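Dual specificity protein phosphatase 8 (Homo sapiens, PDB 4JMK) probably removes phosphate from phosphotyrosine, phosphoserine and phosphothreonine of proteins, and so acts as a negative regulator of mitogen-activated protein kinases. Local coordinates at residues A[44-47]-A[48-51]; A[136-139]-A[140-144]. The protein carries 1 engineered substitution. One frame throughout, in Å; residues are numbered along the deposited sequence.

In the fold
After strand 29-34, inside the central sheet of this dual specificity phosphatase catalytic domain, the chain enters a loop that ends in interaction 1, where residues 46-50 turn tightly within 44-51 and lead into strand 50-52. That edge strand lies parallel to 29-34, with R49 and M51 bonded through the backbone to V32. The chain then runs through helix 67-79, strand 83-87 and two further helices before interaction 2, two successive turns of helix 129-148. The contacts follow in series, neither crossing nor enclosing the other, with centres about 30 Å apart on opposite sides of the chain's centre. Helix 67-79 touches both regions, meeting M51 beside interaction 1 and Y138 in interaction 2.

Interaction 1 (A[44-47]-A[48-51]); sequences FICE and SRFM
The carbonyl oxygen of E47 is approached by two groups: F50 N donates to E47 O at 3.2 Å, and a water sits 2.7 Å from the same E47 O. That water also lies 2.8 Å from F50 O, bridging the two carbonyls, although other acceptors compete for its protons. One residue earlier, R49 N bonds to C46 O at 2.9 Å. Both amides stand well above the plane of the carbonyl they meet, R49 N by 54°, a consequence of how tightly the chain curls. The two i to i+3 bonds in succession make this a short 3-10 turn, which delivers the chain to strand 50-52 at the edge of the sheet. F50 opens that strand; its side chain is about 11 Å from that of S88, the engineered serine at the position predicted to carry the catalytic cysteine.

Side chains of the turn fan out around it. E47 sends CG anti to the backbone N (chi1 -170°) and then bends, bringing OE1 to 3.9 Å from F50 CD2, with the carboxylate steeply inclined to the ring. I45 presents its CG2 methyl to F50 CB at 4.3 Å, while also touching V32 and M24. R49 extends past C46 and leaves NH1 4.1 Å from C46 CB, which lies at the edge of the guanidinium.

Interaction 2 (A[136-139]-A[140-144]); sequences LEYE and RSLKL
E137 and R140 are joined by a side-on salt bridge on the outer flank of the long C-terminal helix, 129-148, which packs against helices 94-107 and 67-79 in the protein-tyrosine phosphatase fold. R140 NE meets E137 OE1 at 2.9 Å, and R140 NH2 meets E137 OE2 at 3.1 Å, so each carboxylate oxygen has its own nitrogen. Both oxygens are approached on their syn side, and the carboxylate lies at the guanidinium edge with the two planes 35° apart. The pairing depends on a bend in the arginine: its CG is anti to the backbone N, but a turn at chi3 (70°) swings the guanidinium back alongside the glutamate.

Elsewhere on the helix, Y138 meets L142 one turn on. L142 CG lies over one face of the ring, offset toward the rim, and its CD1 makes an off-centre CH-pi contact, 3.7 Å from Y138 CE2. E139 bends at chi2 and lays OE1 3.8 Å from L142 CD1, the two side chains crossing at about a right angle. The charged ends of E139 and K143 remain separated, OE2 and NZ being 5.1 Å apart, which leaves at most a loose electrostatic attraction.

The helical backbone sets these spacings. L142 N donates to Y138 O at 3.0 Å in the carbonyl plane, and this oxygen takes a second bond from S141 OG at 2.9 Å. Further out, the tyrosine ring is lodged between helices 94-107 and 67-79, against A101 and I71, where its OH hydrogen-bonds to D68 OD1.

Interaction 1 (A[44-47]-A[48-51])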
# COMPACT_ATOMS: atom_id res chain seq x y z
N PHE A 44 -14.35 2.71 14.09
CA PHE A 44 -13.99 1.52 14.85
C PHE A 44 -12.50 1.17 14.82
O PHE A 44 -12.08 0.15 15.39
CB PHE A 44 -14.83 0.31 14.40
CG PHE A 44 -14.78 0.05 12.91
CD1 PHE A 44 -13.75 -0.71 12.36
CD2 PHE A 44 -15.78 0.53 12.07
CE1 PHE A 44 -13.70 -0.97 10.99
CE2 PHE A 44 -15.74 0.27 10.71
CZ PHE A 44 -14.70 -0.48 10.17
N ILE A 45 -11.70 2.03 14.18
CA ILE A 45 -10.25 1.84 14.11
C ILE A 45 -9.52 2.78 15.08
O ILE A 45 -9.85 3.97 15.14
CB ILE A 45 -9.72 2.10 12.66
CG1 ILE A 45 -10.26 1.05 11.68
CG2 ILE A 45 -8.20 2.10 12.64
CD1 ILE A 45 -9.88 -0.42 12.03
N CYS A 46 -8.54 2.26 15.81
CA CYS A 46 -7.74 3.04 16.78
C CYS A 46 -6.75 3.98 16.11
O CYS A 46 -6.08 3.60 15.14
CB CYS A 46 -6.94 2.11 17.68
SG CYS A 46 -7.97 1.05 18.67
N GLU A 47 -6.62 5.19 16.65
CA GLU A 47 -5.71 6.17 16.08
C GLU A 47 -4.28 5.65 15.95
O GLU A 47 -3.59 5.91 14.96
CB GLU A 47 -5.72 7.47 16.89
CG GLU A 47 -4.98 8.62 16.22
CD GLU A 47 -5.62 9.03 14.89
OE1 GLU A 47 -4.87 9.35 13.94
OE2 GLU A 47 -6.87 9.04 14.80
N SER A 48 -3.83 4.88 16.95
CA SER A 48 -2.46 4.38 16.92
C SER A 48 -2.26 3.29 15.86
O SER A 48 -1.13 2.90 15.58
CB SER A 48 -2.06 3.83 18.30
OG SER A 48 -2.84 2.70 18.65
N ARG A 49 -3.35 2.77 15.30
CA ARG A 49 -3.27 1.76 14.26
C ARG A 49 -3.73 2.33 12.91
O ARG A 49 -4.18 1.60 12.02
CB ARG A 49 -4.11 0.55 14.65
CG ARG A 49 -3.55 -0.19 15.88
CD ARG A 49 -4.56 -1.18 16.43
NE ARG A 49 -3.99 -2.06 17.44
CZ ARG A 49 -3.83 -1.76 18.73
NH1 ARG A 49 -4.18 -0.55 19.19
NH2 ARG A 49 -3.31 -2.66 19.56
N PHE A 50 -3.61 3.64 12.77
CA PHE A 50 -4.09 4.33 11.58
C PHE A 50 -3.02 5.25 11.02
O PHE A 50 -2.37 5.96 11.78
CB PHE A 50 -5.32 5.17 11.91
CG PHE A 50 -5.84 5.98 10.75
CD1 PHE A 50 -6.61 5.37 9.75
CD2 PHE A 50 -5.54 7.33 10.63
CE1 PHE A 50 -7.08 6.11 8.68
CE2 PHE A 50 -6.01 8.07 9.56
CZ PHE A 50 -6.78 7.46 8.58
N MET A 51 -2.86 5.25 9.70
CA MET A 51 -1.94 6.20 9.06
C MET A 51 -2.56 6.72 7.77
O MET A 51 -3.07 5.94 6.97
CB MET A 51 -0.61 5.53 8.74
CG MET A 51 0.32 6.43 7.91
SD MET A 51 1.86 5.60 7.47
CE MET A 51 2.54 6.77 6.28
O HOH W 1 -2.37 7.98 13.70

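Interaction 2 (A[136-139]-A[140-144])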
# COMPACT_ATOMS: atom_id res chain seq x y z
N LEU A 136 9.12 3.20 -10.58
CA LEU A 136 10.41 3.07 -11.25
C LEU A 136 11.50 3.86 -10.53
O LEU A 136 12.61 3.36 -10.33
CB LEU A 136 10.35 3.55 -12.71
CG LEU A 136 10.13 2.52 -13.81
CD1 LEU A 136 10.66 3.02 -15.17
CD2 LEU A 136 10.75 1.20 -13.46
N GLU A 137 11.19 5.11 -10.16
CA GLU A 137 12.19 5.97 -9.50
C GLU A 137 12.50 5.44 -8.11
O GLU A 137 13.63 5.54 -7.65
CB GLU A 137 11.70 7.42 -9.38
CG GLU A 137 12.27 8.37 -10.43
CD GLU A 137 13.77 8.29 -10.56
OE1 GLU A 137 14.24 7.65 -11.52
OE2 GLU A 137 14.49 8.85 -9.71
N TYR A 138 11.49 4.89 -7.45
CA TYR A 138 11.69 4.31 -6.12
C TYR A 138 12.64 3.12 -6.23
O TYR A 138 13.57 2.99 -5.43
CB TYR A 138 10.34 3.89 -5.52
CG TYR A 138 10.42 3.36 -4.10
CD1 TYR A 138 10.93 4.14 -3.07
CD2 TYR A 138 9.96 2.07 -3.80
CE1 TYR A 138 11.00 3.65 -1.77
CE2 TYR A 138 10.03 1.57 -2.49
CZ TYR A 138 10.55 2.37 -1.49
OH TYR A 138 10.62 1.90 -0.20
N GLU A 139 12.43 2.27 -7.23
CA GLU A 139 13.30 1.12 -7.42
C GLU A 139 14.73 1.57 -7.68
O GLU A 139 15.69 0.96 -7.18
CB GLU A 139 12.82 0.28 -8.61
CG GLU A 139 13.67 -0.96 -8.87
CD GLU A 139 14.06 -1.70 -7.60
OE1 GLU A 139 13.23 -1.87 -6.69
OE2 GLU A 139 15.23 -2.12 -7.53
N ARG A 140 14.86 2.63 -8.47
CA ARG A 140 16.19 3.09 -8.83
C ARG A 140 16.93 3.51 -7.57
O ARG A 140 18.12 3.22 -7.42
CB ARG A 140 16.10 4.25 -9.83
CG ARG A 140 17.41 4.51 -10.54
CD ARG A 140 17.24 5.51 -11.64
NE ARG A 140 16.97 6.84 -11.11
CZ ARG A 140 17.92 7.68 -10.71
NH1 ARG A 140 19.20 7.33 -10.77
NH2 ARG A 140 17.59 8.88 -10.25
N SER A 141 16.21 4.16 -6.66
CA SER A 141 16.79 4.66 -5.42
C SER A 141 17.15 3.54 -4.43
O SER A 141 18.15 3.64 -3.71
CB SER A 141 15.87 5.70 -4.77
OG SER A 141 14.93 5.10 -3.89
N LEU A 142 16.35 2.48 -4.40
CA LEU A 142 16.65 1.32 -3.57
C LEU A 142 17.94 0.67 -4.06
O LEU A 142 18.78 0.23 -3.27
CB LEU A 142 15.50 0.31 -3.59
CG LEU A 142 14.16 0.67 -2.92
CD1 LEU A 142 13.14 -0.39 -3.23
CD2 LEU A 142 14.31 0.84 -1.40
N LYS A 143 18.11 0.62 -5.38
CA LYS A 143 19.30 -0.02 -5.94
C LYS A 143 20.58 0.75 -5.60
O LYS A 143 21.64 0.16 -5.43
CB LYS A 143 19.15 -0.25 -7.45
CG LYS A 143 18.28 -1.45 -7.77
CD LYS A 143 18.72 -2.13 -9.06
CE LYS A 143 17.71 -1.91 -10.18
NZ LYS A 143 18.37 -1.52 -11.46
N LEU A 144 20.47 2.07 -5.47
CA LEU A 144 21.62 2.88 -5.05
C LEU A 144 21.89 2.77 -3.54
O LEU A 144 23.05 2.76 -3.11
CB LEU A 144 21.43 4.33 -5.49
CG LEU A 144 21.31 4.46 -7.02
CD1 LEU A 144 20.35 5.58 -7.39
CD2 LEU A 144 22.67 4.69 -7.69